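Local coordinates for protein sulfur oxygenase/reductase (Halothiobacillus neapolitanus, PDB 6QPA) that probably catalyses the oxygen-dependent disproportionation of elemental sulfur at a single iron held by two histidines and a carboxylate, at residues 124-129 with 307-312; 6-11 with 79-84; 184-189 with 267-272; 157-162 with 260-265. All coordinates share one frame; numbering follows the deposited sequence.

Contact 1 (124-129 with 307-312)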
loop_
_atom_site.group_PDB
_atom_site.type_symbol
_atom_site.label_atom_id
_atom_site.label_comp_id
_atom_site.label_asym_id
_atom_site.label_seq_id
_atom_site.Cartn_x
_atom_site.Cartn_y
_atom_site.Cartn_z
ATOM N N SER A 124 -5.538 10.692 -65.990
ATOM C CA SER A 124 -5.478 9.742 -64.892
ATOM C C SER A 124 -4.789 8.475 -65.366
ATOM O O SER A 124 -4.708 8.198 -66.567
ATOM C CB SER A 124 -6.865 9.398 -64.355
ATOM O OG SER A 124 -7.536 8.554 -65.273
ATOM N N ASP A 125 -4.237 7.751 -64.397
ATOM C CA ASP A 125 -3.781 6.375 -64.550
ATOM C C ASP A 125 -4.113 5.713 -63.211
ATOM O O ASP A 125 -3.253 5.572 -62.330
ATOM C CB ASP A 125 -2.296 6.285 -64.893
ATOM C CG ASP A 125 -1.841 4.854 -65.127
ATOM O OD1 ASP A 125 -2.674 3.926 -65.052
ATOM O OD2 ASP A 125 -0.635 4.651 -65.346
ATOM N N LEU A 126 -5.387 5.368 -63.043
ATOM C CA LEU A 126 -5.925 4.838 -61.795
ATOM C C LEU A 126 -6.398 3.415 -62.025
ATOM O O LEU A 126 -7.315 3.206 -62.833
ATOM C CB LEU A 126 -7.094 5.666 -61.297
ATOM C CG LEU A 126 -6.893 6.785 -60.293
ATOM C CD1 LEU A 126 -8.276 7.242 -59.804
ATOM C CD2 LEU A 126 -6.007 6.336 -59.134
ATOM N N PRO A 127 -5.852 2.425 -61.333
ATOM C CA PRO A 127 -6.344 1.050 -61.479
ATOM C C PRO A 127 -7.661 0.831 -60.741
ATOM O O PRO A 127 -8.030 1.577 -59.830
ATOM C CB PRO A 127 -5.240 0.199 -60.837
ATOM C CG PRO A 127 -4.514 1.119 -59.901
ATOM C CD PRO A 127 -4.841 2.564 -60.270
ATOM N N GLN A 128 -8.352 -0.243 -61.135
ATOM C CA GLN A 128 -9.517 -0.726 -60.391
ATOM C C GLN A 128 -9.113 -1.198 -58.998
ATOM O O GLN A 128 -8.031 -1.761 -58.793
ATOM C CB GLN A 128 -10.206 -1.874 -61.150
ATOM C CG GLN A 128 -10.783 -1.464 -62.509
ATOM C CD GLN A 128 -11.418 -2.630 -63.281
ATOM O OE1 GLN A 128 -11.465 -3.762 -62.800
ATOM N NE2 GLN A 128 -11.846 -2.356 -64.512
ATOM N N ILE A 129 -9.993 -0.991 -58.025
ATOM C CA ILE A 129 -9.651 -1.478 -56.694
ATOM C C ILE A 129 -9.999 -2.960 -56.590
ATOM O O ILE A 129 -10.843 -3.485 -57.321
ATOM C CB ILE A 129 -10.315 -0.653 -55.573
ATOM C CG1 ILE A 129 -11.828 -0.736 -55.634
ATOM C CG2 ILE A 129 -9.846 0.816 -55.647
ATOM C CD1 ILE A 129 -12.473 -0.048 -54.433
ATOM N N LEU A 307 -16.541 1.572 -58.676
ATOM C CA LEU A 307 -16.847 1.216 -60.060
ATOM C C LEU A 307 -16.661 2.377 -61.033
ATOM O O LEU A 307 -16.472 2.146 -62.230
ATOM C CB LEU A 307 -18.246 0.623 -60.177
ATOM C CG LEU A 307 -18.112 -0.873 -59.845
ATOM C CD1 LEU A 307 -18.563 -1.220 -58.410
ATOM C CD2 LEU A 307 -18.733 -1.778 -60.914
ATOM N N TRP A 308 -16.692 3.615 -60.551
ATOM C CA TRP A 308 -16.400 4.743 -61.424
ATOM C C TRP A 308 -15.010 4.642 -62.051
ATOM O O TRP A 308 -14.784 5.160 -63.148
ATOM C CB TRP A 308 -16.528 6.025 -60.623
ATOM C CG TRP A 308 -15.518 6.144 -59.525
ATOM C CD1 TRP A 308 -15.607 5.637 -58.264
ATOM C CD2 TRP A 308 -14.258 6.823 -59.602
ATOM N NE1 TRP A 308 -14.478 5.970 -57.545
ATOM C CE2 TRP A 308 -13.645 6.707 -58.345
ATOM C CE3 TRP A 308 -13.607 7.541 -60.608
ATOM C CZ2 TRP A 308 -12.398 7.262 -58.073
ATOM C CZ3 TRP A 308 -12.376 8.093 -60.338
ATOM C CH2 TRP A 308 -11.786 7.960 -59.081
ATOM N N ARG A 309 -14.057 4.004 -61.366
ATOM C CA ARG A 309 -12.719 3.885 -61.931
ATOM C C ARG A 309 -12.714 3.064 -63.204
ATOM O O ARG A 309 -11.882 3.302 -64.084
ATOM C CB ARG A 309 -11.769 3.237 -60.944
ATOM C CG ARG A 309 -11.650 3.926 -59.633
ATOM C CD ARG A 309 -10.839 3.036 -58.675
ATOM N NE ARG A 309 -10.377 3.900 -57.627
ATOM C CZ ARG A 309 -9.117 4.110 -57.291
ATOM N NH1 ARG A 309 -8.100 3.455 -57.869
ATOM N NH2 ARG A 309 -8.896 4.990 -56.330
ATOM N N LYS A 310 -13.641 2.107 -63.320
ATOM C CA LYS A 310 -13.635 1.172 -64.437
ATOM C C LYS A 310 -13.848 1.871 -65.770
ATOM O O LYS A 310 -13.419 1.347 -66.803
ATOM C CB LYS A 310 -14.703 0.087 -64.237
ATOM C CG LYS A 310 -14.395 -0.925 -63.128
ATOM C CD LYS A 310 -15.070 -2.301 -63.352
ATOM C CE LYS A 310 -14.768 -3.286 -62.188
ATOM N NZ LYS A 310 -15.038 -4.743 -62.480
ATOM N N HIS A 311 -14.477 3.042 -65.783
ATOM C CA HIS A 311 -14.655 3.810 -67.012
ATOM C C HIS A 311 -14.010 5.186 -66.837
ATOM O O HIS A 311 -14.686 6.197 -66.636
ATOM C CB HIS A 311 -16.137 3.908 -67.416
ATOM C CG HIS A 311 -17.087 3.994 -66.262
ATOM N ND1 HIS A 311 -17.377 5.181 -65.622
ATOM C CD2 HIS A 311 -17.839 3.044 -65.655
ATOM C CE1 HIS A 311 -18.254 4.956 -64.660
ATOM N NE2 HIS A 311 -18.552 3.668 -64.659
ATOM N N LEU A 312 -12.685 5.208 -66.922
ATOM C CA LEU A 312 -11.889 6.416 -67.051
ATOM C C LEU A 312 -11.191 6.395 -68.414
ATOM O O LEU A 312 -11.509 5.577 -69.281
ATOM C CB LEU A 312 -10.881 6.530 -65.904
ATOM C CG LEU A 312 -11.427 6.980 -64.555
ATOM C CD1 LEU A 312 -10.374 6.849 -63.490
ATOM C CD2 LEU A 312 -11.911 8.416 -64.657
#
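Ser124, near the end of strand 110-125, meets Leu312 in the C-terminal tail, its OG lying 3.8 Å from Leu312 CD1. Two residues on, Leu126 makes apolar contacts with three residues. Its CB touches the same methyl of Leu312, while Leu126 CD1 comes within 3.7 Å of Trp308 CH2 and also stands 4.1 Å above the centre of the Arg309 guanidinium. Pro127 contributes its carbonyl: Arg309 NH1 donates to Pro127 O at 2.7 Å with an N-H...O angle of 161°, and the oxygen lies in the guanidinium plane. Gln128 has CG beside its backbone N (chi1 -63°) and an extended chain beyond; the side chain crosses that of Lys310 at about a right angle, with Gln128 NE2 3.2 Å from Lys310 CG. The ammonium of Lys310 bonds to Asn189 of a second subunit. Ile129 completes the site with CG2, 3.6 Å above the guanidinium face opposite Leu126 and offset toward the rim. An alanine in place of Arg309 would probably leave Pro127 O without its donor and Glu258 OE1 without its salt-bridge partner, and open a gap between Leu126 and Ile129. Aliphatic groups over both faces and a carbonyl at the edge fix how the guanidinium is turned, and Glu258, which also binds Arg158, probably offsets the charge of two guanidinium groups lying close together.

Contact 2 (6-11 with 79-84)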
loop_
_atom_site.group_PDB
_atom_site.type_symbol
_atom_site.label_atom_id
_atom_site.label_comp_id
_atom_site.label_asym_id
_atom_site.label_seq_id
_atom_site.Cartn_x
_atom_site.Cartn_y
_atom_site.Cartn_z
ATOM N N PRO A 6 -15.849 11.474 -66.220
ATOM C CA PRO A 6 -16.812 11.901 -65.198
ATOM C C PRO A 6 -16.340 13.147 -64.469
ATOM O O PRO A 6 -15.179 13.557 -64.532
ATOM C CB PRO A 6 -16.901 10.689 -64.267
ATOM C CG PRO A 6 -15.573 10.019 -64.402
ATOM C CD PRO A 6 -15.166 10.221 -65.849
ATOM N N ILE A 7 -17.282 13.723 -63.739
ATOM C CA ILE A 7 -17.083 14.879 -62.879
ATOM C C ILE A 7 -16.954 14.373 -61.445
ATOM O O ILE A 7 -17.684 13.465 -61.033
ATOM C CB ILE A 7 -18.286 15.842 -63.029
ATOM C CG1 ILE A 7 -18.397 16.385 -64.461
ATOM C CG2 ILE A 7 -18.265 16.947 -62.006
ATOM C CD1 ILE A 7 -17.141 16.944 -64.996
ATOM N N ILE A 8 -16.065 14.969 -60.664
ATOM C CA ILE A 8 -15.899 14.563 -59.275
ATOM C C ILE A 8 -16.215 15.769 -58.418
ATOM O O ILE A 8 -15.593 16.826 -58.576
ATOM C CB ILE A 8 -14.491 14.029 -58.975
ATOM C CG1 ILE A 8 -14.157 12.864 -59.901
ATOM C CG2 ILE A 8 -14.414 13.491 -57.507
ATOM C CD1 ILE A 8 -12.801 12.243 -59.601
ATOM N N ALA A 9 -17.207 15.625 -57.545
ATOM C CA ALA A 9 -17.463 16.604 -56.503
ATOM C C ALA A 9 -16.741 16.154 -55.244
ATOM O O ALA A 9 -16.850 14.988 -54.838
ATOM C CB ALA A 9 -18.968 16.778 -56.250
ATOM N N ILE A 10 -15.955 17.049 -54.657
ATOM C CA ILE A 10 -15.204 16.728 -53.451
ATOM C C ILE A 10 -15.773 17.556 -52.321
ATOM O O ILE A 10 -15.542 18.765 -52.252
ATOM C CB ILE A 10 -13.698 16.968 -53.605
ATOM C CG1 ILE A 10 -13.180 16.135 -54.774
ATOM C CG2 ILE A 10 -13.003 16.595 -52.291
ATOM C CD1 ILE A 10 -11.668 16.301 -55.066
ATOM N N ASN A 11 -16.519 16.902 -51.435
ATOM C CA ASN A 11 -17.020 17.544 -50.233
ATOM C C ASN A 11 -15.882 17.586 -49.217
ATOM O O ASN A 11 -15.443 16.542 -48.724
ATOM C CB ASN A 11 -18.228 16.777 -49.700
ATOM C CG ASN A 11 -18.985 17.551 -48.673
ATOM O OD1 ASN A 11 -18.534 17.694 -47.544
ATOM N ND2 ASN A 11 -20.148 18.073 -49.059
ATOM N N TYR A 79 -15.284 12.066 -52.059
ATOM C CA TYR A 79 -15.496 12.148 -53.497
ATOM C C TYR A 79 -16.847 11.553 -53.821
ATOM O O TYR A 79 -17.130 10.429 -53.416
ATOM C CB TYR A 79 -14.461 11.363 -54.304
ATOM C CG TYR A 79 -13.023 11.796 -54.251
ATOM C CD1 TYR A 79 -12.552 12.650 -53.268
ATOM C CD2 TYR A 79 -12.122 11.304 -55.188
ATOM C CE1 TYR A 79 -11.221 13.015 -53.225
ATOM C CE2 TYR A 79 -10.793 11.662 -55.165
ATOM C CZ TYR A 79 -10.338 12.514 -54.184
ATOM O OH TYR A 79 -8.995 12.854 -54.170
ATOM N N THR A 80 -17.660 12.266 -54.582
ATOM C CA THR A 80 -18.769 11.636 -55.281
ATOM C C THR A 80 -18.566 11.876 -56.764
ATOM O O THR A 80 -18.164 12.966 -57.172
ATOM C CB THR A 80 -20.154 12.141 -54.828
ATOM O OG1 THR A 80 -20.210 13.558 -54.948
ATOM C CG2 THR A 80 -20.426 11.722 -53.357
ATOM N N VAL A 81 -18.770 10.829 -57.547
ATOM C CA VAL A 81 -18.409 10.800 -58.960
ATOM C C VAL A 81 -19.686 10.712 -59.791
ATOM O O VAL A 81 -20.578 9.902 -59.493
ATOM C CB VAL A 81 -17.445 9.630 -59.226
ATOM C CG1 VAL A 81 -16.917 9.668 -60.659
ATOM C CG2 VAL A 81 -16.284 9.699 -58.182
ATOM N N TRP A 82 -19.775 11.547 -60.828
ATOM C CA TRP A 82 -21.029 11.836 -61.512
ATOM C C TRP A 82 -20.833 11.850 -63.019
ATOM O O TRP A 82 -19.771 12.236 -63.519
ATOM C CB TRP A 82 -21.592 13.210 -61.088
ATOM C CG TRP A 82 -21.841 13.259 -59.639
ATOM C CD1 TRP A 82 -20.972 13.678 -58.660
ATOM C CD2 TRP A 82 -23.012 12.804 -58.975
ATOM N NE1 TRP A 82 -21.561 13.541 -57.428
ATOM C CE2 TRP A 82 -22.808 12.994 -57.591
ATOM C CE3 TRP A 82 -24.230 12.266 -59.413
ATOM C CZ2 TRP A 82 -23.783 12.661 -56.638
ATOM C CZ3 TRP A 82 -25.202 11.942 -58.465
ATOM C CH2 TRP A 82 -24.972 12.149 -57.099
ATOM N N LYS A 83 -21.897 11.482 -63.736
ATOM C CA LYS A 83 -21.886 11.633 -65.187
ATOM C C LYS A 83 -21.707 13.091 -65.579
ATOM O O LYS A 83 -21.057 13.387 -66.587
ATOM C CB LYS A 83 -23.175 11.084 -65.799
ATOM C CG LYS A 83 -23.334 9.582 -65.682
ATOM C CD LYS A 83 -24.630 9.105 -66.346
ATOM C CE LYS A 83 -24.816 7.592 -66.201
ATOM N NZ LYS A 83 -26.151 7.156 -66.736
ATOM N N ASP A 84 -22.270 14.014 -64.794
ATOM C CA ASP A 84 -22.197 15.435 -65.093
ATOM C C ASP A 84 -22.589 16.223 -63.859
ATOM O O ASP A 84 -23.096 15.670 -62.878
ATOM C CB ASP A 84 -23.095 15.803 -66.279
ATOM C CG ASP A 84 -24.483 15.206 -66.162
ATOM O OD1 ASP A 84 -25.119 15.307 -65.088
ATOM O OD2 ASP A 84 -24.930 14.596 -67.144
HETATM O O HOH W 1 -19.153 14.726 -52.884
#
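Ile7 to Ile10 pair with Tyr79 to Trp82 as neighbouring antiparallel strands, 7-15 and 74-82, in the curved sheet of a fold assigned to the dimeric alpha-beta barrel clan. The strand directions differ by 157°, and four backbone bonds hold the register: Ile7 and Trp82 exchange N-H...O bonds, with Trp82 N 2.8 Å from Ile7 O, as do Ala9 and Thr80, with Thr80 N 2.9 Å from Ala9 O. Ile8 with Val81 and Ile10 with Tyr79 are the non-hydrogen-bonded pairs. On their face of the sheet, Ile10 CD1 makes a CH-pi contact 4.2 Å from the centroid of the Tyr79 ring, 28° off its normal, while Ile8 CG2 reaches Tyr79 CG at 3.9 Å. The Tyr79 hydroxyl bonds to His256. Replacing Tyr79 by an alanine would probably leave Ile10 CD1 without its aromatic partner and His256 without its hydroxyl mate. The other face looks to the metal. There Thr80 OG1 lies between the backbone N and carbonyl carbon (chi1 55°) and accepts a bond from Trp82 NE1 at 2.8 Å, close to the indole plane; a water also bonds this hydroxyl at 2.6 Å. Trp82 meets the ring of His88, an iron ligand, and the Thr80 side chain comes about 4 Å from the iron. The bond between threonine and tryptophan helps to fix the indole's rotation beside the metal site, consistent with a second-shell role in positioning His88.

Contact 3 (184-189 with 267-272)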
loop_
_atom_site.group_PDB
_atom_site.type_symbol
_atom_site.label_atom_id
_atom_site.label_comp_id
_atom_site.label_asym_id
_atom_site.label_seq_id
_atom_site.Cartn_x
_atom_site.Cartn_y
_atom_site.Cartn_z
ATOM N N GLU A 184 3.797 10.195 -64.546
ATOM C CA GLU A 184 4.134 9.040 -65.364
ATOM C C GLU A 184 5.521 8.509 -65.027
ATOM O O GLU A 184 5.746 7.292 -65.041
ATOM C CB GLU A 184 4.046 9.420 -66.840
ATOM C CG GLU A 184 2.611 9.610 -67.284
ATOM C CD GLU A 184 2.483 10.019 -68.742
ATOM O OE1 GLU A 184 3.468 10.530 -69.311
ATOM O OE2 GLU A 184 1.391 9.824 -69.317
ATOM N N TRP A 185 6.476 9.409 -64.771
ATOM C CA TRP A 185 7.800 8.970 -64.346
ATOM C C TRP A 185 7.705 8.206 -63.033
ATOM O O TRP A 185 8.281 7.121 -62.885
ATOM C CB TRP A 185 8.731 10.175 -64.207
ATOM C CG TRP A 185 10.231 9.877 -64.088
ATOM C CD1 TRP A 185 11.156 9.985 -65.087
ATOM C CD2 TRP A 185 10.967 9.474 -62.913
ATOM N NE1 TRP A 185 12.414 9.678 -64.618
ATOM C CE2 TRP A 185 12.332 9.362 -63.290
ATOM C CE3 TRP A 185 10.613 9.214 -61.587
ATOM C CZ2 TRP A 185 13.347 8.982 -62.388
ATOM C CZ3 TRP A 185 11.638 8.824 -60.671
ATOM C CH2 TRP A 185 12.986 8.734 -61.089
ATOM N N MET A 186 6.949 8.752 -62.078
ATOM C CA MET A 186 6.830 8.121 -60.767
ATOM C C MET A 186 6.179 6.751 -60.861
ATOM O O MET A 186 6.655 5.795 -60.239
ATOM C CB MET A 186 6.044 9.028 -59.825
ATOM C CG MET A 186 6.800 10.301 -59.478
ATOM S SD MET A 186 5.866 11.521 -58.527
ATOM C CE MET A 186 5.559 10.619 -57.058
ATOM N N LYS A 187 5.108 6.621 -61.657
ATOM C CA LYS A 187 4.441 5.325 -61.732
ATOM C C LYS A 187 5.340 4.299 -62.397
ATOM O O LYS A 187 5.272 3.117 -62.069
ATOM C CB LYS A 187 3.096 5.429 -62.468
ATOM C CG LYS A 187 2.233 4.155 -62.389
ATOM C CD LYS A 187 0.737 4.484 -62.368
ATOM C CE LYS A 187 -0.166 3.233 -62.343
ATOM N NZ LYS A 187 0.067 2.337 -63.508
ATOM N N ALA A 188 6.201 4.738 -63.308
ATOM C CA ALA A 188 7.132 3.832 -63.957
ATOM C C ALA A 188 8.330 3.477 -63.080
ATOM O O ALA A 188 8.909 2.406 -63.252
ATOM C CB ALA A 188 7.619 4.444 -65.271
ATOM N N ASN A 189 8.730 4.338 -62.147
ATOM C CA ASN A 189 10.046 4.202 -61.527
ATOM C C ASN A 189 10.078 4.160 -60.002
ATOM O O ASN A 189 11.152 3.920 -59.444
ATOM C CB ASN A 189 10.969 5.338 -61.992
ATOM C CG ASN A 189 11.319 5.224 -63.470
ATOM O OD1 ASN A 189 11.841 4.208 -63.910
ATOM N ND2 ASN A 189 11.000 6.250 -64.240
ATOM N N GLN A 267 8.368 8.359 -48.941
ATOM C CA GLN A 267 9.586 8.151 -49.705
ATOM C C GLN A 267 9.342 8.411 -51.190
ATOM O O GLN A 267 10.206 8.954 -51.890
ATOM C CB GLN A 267 10.082 6.721 -49.460
ATOM C CG GLN A 267 11.445 6.392 -50.046
ATOM C CD GLN A 267 12.185 5.290 -49.273
ATOM O OE1 GLN A 267 13.401 5.154 -49.390
ATOM N NE2 GLN A 267 11.445 4.494 -48.496
ATOM N N GLY A 268 8.155 8.057 -51.680
ATOM C CA GLY A 268 7.892 8.194 -53.097
ATOM C C GLY A 268 7.821 9.643 -53.528
ATOM O O GLY A 268 8.512 10.055 -54.465
ATOM N N LEU A 269 7.029 10.448 -52.812
ATOM C CA LEU A 269 6.934 11.868 -53.150
ATOM C C LEU A 269 8.291 12.552 -53.063
ATOM O O LEU A 269 8.578 13.450 -53.859
ATOM C CB LEU A 269 5.924 12.564 -52.226
ATOM C CG LEU A 269 4.429 12.302 -52.465
ATOM C CD1 LEU A 269 3.582 12.801 -51.307
ATOM C CD2 LEU A 269 3.975 13.014 -53.715
ATOM N N GLY A 270 9.158 12.103 -52.147
ATOM C CA GLY A 270 10.475 12.699 -51.984
ATOM C C GLY A 270 11.382 12.561 -53.199
ATOM O O GLY A 270 12.373 13.290 -53.303
ATOM N N HIS A 271 11.061 11.649 -54.126
ATOM C CA HIS A 271 11.886 11.481 -55.316
ATOM C C HIS A 271 11.922 12.741 -56.175
ATOM O O HIS A 271 12.889 12.932 -56.915
ATOM C CB HIS A 271 11.386 10.308 -56.178
ATOM C CG HIS A 271 11.897 8.958 -55.760
ATOM N ND1 HIS A 271 11.632 8.399 -54.527
ATOM C CD2 HIS A 271 12.637 8.043 -56.433
ATOM C CE1 HIS A 271 12.204 7.208 -54.450
ATOM N NE2 HIS A 271 12.822 6.968 -55.595
ATOM N N VAL A 272 10.910 13.618 -56.098
ATOM C CA VAL A 272 11.001 14.855 -56.878
ATOM C C VAL A 272 12.106 15.749 -56.362
ATOM O O VAL A 272 12.460 16.721 -57.022
ATOM C CB VAL A 272 9.699 15.683 -56.936
ATOM C CG1 VAL A 272 8.561 14.853 -57.499
ATOM C CG2 VAL A 272 9.330 16.292 -55.562
#
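Met186 sends its terminal methyl onto the backbone of Gly268 and Leu269, near the junction of two short helices: CE lies 4.0 Å from Gly268 O and 4.3 Å from Leu269 CA. The chain starts with CG beside the backbone N (chi1 -68°), and it bends at its last torsion (chi3 63°), which sets CE off the line of the extended part. The same methyl is 4.4 Å from Leu269 CD2, and the sulfur is 4.4 Å from Val272 CG1, so the tip of one methionine touches both short helices. On the preceding residue, Trp185, the contact is at the edge. His271 CD2 approaches Trp185 CZ3 at 4.4 Å, near the indole plane. One face of that indole is occupied within helix 172-189, where Asn189 ND2 stands 3.4 Å above the ring centre while donating a weak bond to Trp185 O. The indole nitrogen is satisfied by Glu277, at the start of helix 276-287. His271 is steadied from its own side: ND1 donates to Gln267 O at 3.0 Å with an N-H...O angle of 155°, and the acceptor lies in the imidazole plane. Around the pair, Leu278 touches Trp185, Met186 and Val272, joining helix 276-287 to both partners, and the amide of Gln267 bonds to Glu304 and Ser156 of a third subunit. No hydrogen bond crosses between the segments, which implies light van der Waals packing: polar groups are tied within each segment or to outside partners, leaving methyls, sulfur and the indole edge to make the contact.

Contact 4 (157-162 with 260-265)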
loop_
_atom_site.group_PDB
_atom_site.type_symbol
_atom_site.label_atom_id
_atom_site.label_comp_id
_atom_site.label_asym_id
_atom_site.label_seq_id
_atom_site.Cartn_x
_atom_site.Cartn_y
_atom_site.Cartn_z
ATOM N N GLN A 157 -7.488 -0.250 -48.173
ATOM C CA GLN A 157 -6.238 -0.726 -47.563
ATOM C C GLN A 157 -5.027 -0.144 -48.299
ATOM O O GLN A 157 -4.130 -0.870 -48.734
ATOM C CB GLN A 157 -6.142 -2.254 -47.569
ATOM C CG GLN A 157 -7.000 -3.003 -46.561
ATOM C CD GLN A 157 -6.952 -4.540 -46.752
ATOM O OE1 GLN A 157 -6.036 -5.085 -47.390
ATOM N NE2 GLN A 157 -7.943 -5.234 -46.185
ATOM N N ARG A 158 -4.986 1.174 -48.461
ATOM C CA ARG A 158 -3.831 1.826 -49.070
ATOM C C ARG A 158 -3.876 3.291 -48.665
ATOM O O ARG A 158 -4.740 3.713 -47.896
ATOM C CB ARG A 158 -3.801 1.630 -50.593
ATOM C CG ARG A 158 -4.895 2.381 -51.364
ATOM C CD ARG A 158 -5.151 1.805 -52.742
ATOM N NE ARG A 158 -6.125 2.635 -53.460
ATOM C CZ ARG A 158 -7.440 2.601 -53.238
ATOM N NH1 ARG A 158 -7.956 1.744 -52.348
ATOM N NH2 ARG A 158 -8.243 3.415 -53.917
ATOM N N THR A 159 -2.930 4.063 -49.176
ATOM C CA THR A 159 -2.796 5.462 -48.813
ATOM C C THR A 159 -3.168 6.323 -50.013
ATOM O O THR A 159 -2.776 6.027 -51.150
ATOM C CB THR A 159 -1.368 5.760 -48.344
ATOM O OG1 THR A 159 -1.130 5.058 -47.129
ATOM C CG2 THR A 159 -1.161 7.285 -48.117
ATOM N N VAL A 160 -3.969 7.352 -49.774
ATOM C CA VAL A 160 -4.272 8.342 -50.799
ATOM C C VAL A 160 -3.661 9.661 -50.363
ATOM O O VAL A 160 -3.849 10.109 -49.223
ATOM C CB VAL A 160 -5.782 8.466 -51.072
ATOM C CG1 VAL A 160 -6.060 9.618 -52.062
ATOM C CG2 VAL A 160 -6.317 7.148 -51.642
ATOM N N VAL A 161 -2.910 10.266 -51.265
ATOM C CA VAL A 161 -2.269 11.545 -51.030
ATOM C C VAL A 161 -2.866 12.554 -52.001
ATOM O O VAL A 161 -3.104 12.223 -53.168
ATOM C CB VAL A 161 -0.750 11.375 -51.217
ATOM C CG1 VAL A 161 -0.133 12.628 -51.624
ATOM C CG2 VAL A 161 -0.129 10.830 -49.922
ATOM N N ILE A 162 -3.146 13.767 -51.524
ATOM C CA ILE A 162 -3.682 14.829 -52.380
ATOM C C ILE A 162 -2.756 16.038 -52.301
ATOM O O ILE A 162 -2.557 16.602 -51.214
ATOM C CB ILE A 162 -5.111 15.228 -51.991
ATOM C CG1 ILE A 162 -6.040 14.005 -52.037
ATOM C CG2 ILE A 162 -5.615 16.331 -52.947
ATOM C CD1 ILE A 162 -7.483 14.320 -51.622
ATOM N N GLU A 260 1.050 2.313 -51.829
ATOM C CA GLU A 260 0.850 1.094 -51.049
ATOM C C GLU A 260 0.627 1.391 -49.570
ATOM O O GLU A 260 -0.178 0.716 -48.915
ATOM C CB GLU A 260 2.042 0.156 -51.214
ATOM C CG GLU A 260 1.950 -1.089 -50.320
ATOM C CD GLU A 260 2.994 -2.143 -50.643
ATOM O OE1 GLU A 260 3.617 -2.650 -49.697
ATOM O OE2 GLU A 260 3.169 -2.494 -51.835
ATOM N N SER A 261 1.341 2.376 -49.025
ATOM C CA SER A 261 1.373 2.621 -47.587
ATOM C C SER A 261 1.830 4.059 -47.364
ATOM O O SER A 261 2.328 4.704 -48.289
ATOM C CB SER A 261 2.326 1.643 -46.884
ATOM O OG SER A 261 3.680 2.017 -47.144
ATOM N N PRO A 262 1.680 4.590 -46.146
ATOM C CA PRO A 262 2.205 5.949 -45.901
ATOM C C PRO A 262 3.712 6.055 -46.112
ATOM O O PRO A 262 4.187 7.076 -46.619
ATOM C CB PRO A 262 1.791 6.235 -44.448
ATOM C CG PRO A 262 0.557 5.351 -44.237
ATOM C CD PRO A 262 0.893 4.086 -45.003
ATOM N N GLU A 263 4.469 5.009 -45.769
ATOM C CA GLU A 263 5.921 5.014 -45.962
ATOM C C GLU A 263 6.289 5.070 -47.448
ATOM O O GLU A 263 7.196 5.817 -47.841
ATOM C CB GLU A 263 6.538 3.786 -45.290
ATOM C CG GLU A 263 6.327 3.701 -43.751
ATOM C CD GLU A 263 4.873 3.341 -43.267
ATOM O OE1 GLU A 263 4.081 2.692 -43.986
ATOM O OE2 GLU A 263 4.525 3.737 -42.131
ATOM N N HIS A 264 5.592 4.301 -48.296
ATOM C CA HIS A 264 5.848 4.385 -49.731
ATOM C C HIS A 264 5.492 5.763 -50.271
ATOM O O HIS A 264 6.172 6.278 -51.168
ATOM C CB HIS A 264 5.062 3.310 -50.470
ATOM C CG HIS A 264 5.540 1.930 -50.171
ATOM N ND1 HIS A 264 4.964 1.143 -49.200
ATOM C CD2 HIS A 264 6.571 1.214 -50.678
ATOM C CE1 HIS A 264 5.607 -0.010 -49.135
ATOM N NE2 HIS A 264 6.585 0.009 -50.021
ATOM N N ALA A 265 4.416 6.366 -49.744
ATOM C CA ALA A 265 4.010 7.709 -50.166
ATOM C C ALA A 265 5.060 8.749 -49.784
ATOM O O ALA A 265 5.390 9.646 -50.578
ATOM C CB ALA A 265 2.656 8.069 -49.533
HETATM O O HOH W 2 -1.722 -1.226 -50.107
#
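The flat peptide between Ser261 and Pro262 faces Thr159, whose OG1 stands over one side of it, 3.1 Å from Ser261 C and 3.0 Å from Pro262 N. The proline nitrogen carries no hydrogen, so this is a close polar approach and not a hydrogen bond; OG1 is nearly as close to Pro262 CD. At the edge of the His264 imidazole, in its plane, lies Ser261 CB, and Ser261 OG is hydrogen-bonded to His264 ND1 at 2.6 Å. This ties the N-cap serine to the first turn of helix 262-269. Thr159 has OG1 beside the backbone N (chi1 -66°), which leaves CG2 anti to that nitrogen, and this methyl is 4.1 Å from Ala265 CB, which Val161 CG2 also meets at 3.9 Å. One water bridges the two segments before strand and helix begin, donating to Gln157 O and to Glu260 O, each at 2.8 Å. The Glu260 carboxylate bonds to Thr133 and Ser131 of a third subunit, while Arg158 forms salt bridges with Glu258 and Glu304. The first turn of helix 262-269 thus rests on the start of strand 159-167, which runs between strands 251-259 and 290-305, with Phe298 and Trp259 also touching Ala265.

From the N terminus, contact 2 closes first, joining strand 7-15 to strand 74-82 before any other contact opens. Contact 1 then opens at the end of strand 110-125 and closes at the C-terminal tail, so contacts 3 and 4 nest inside its loop. These two cross: their segments alternate along the chain, and both use helix 262-269, where Leu269 CD1 packs on Val161 CG1 at 3.7 Å. Contact 1 touches all the rest, through Trp308 on Val81 of contact 2, a salt bridge from Asp125 to Lys187 of contact 3, and Ile129 on Arg158 of contact 4. Together they tie the curved sheet to its tail and to its outer helices.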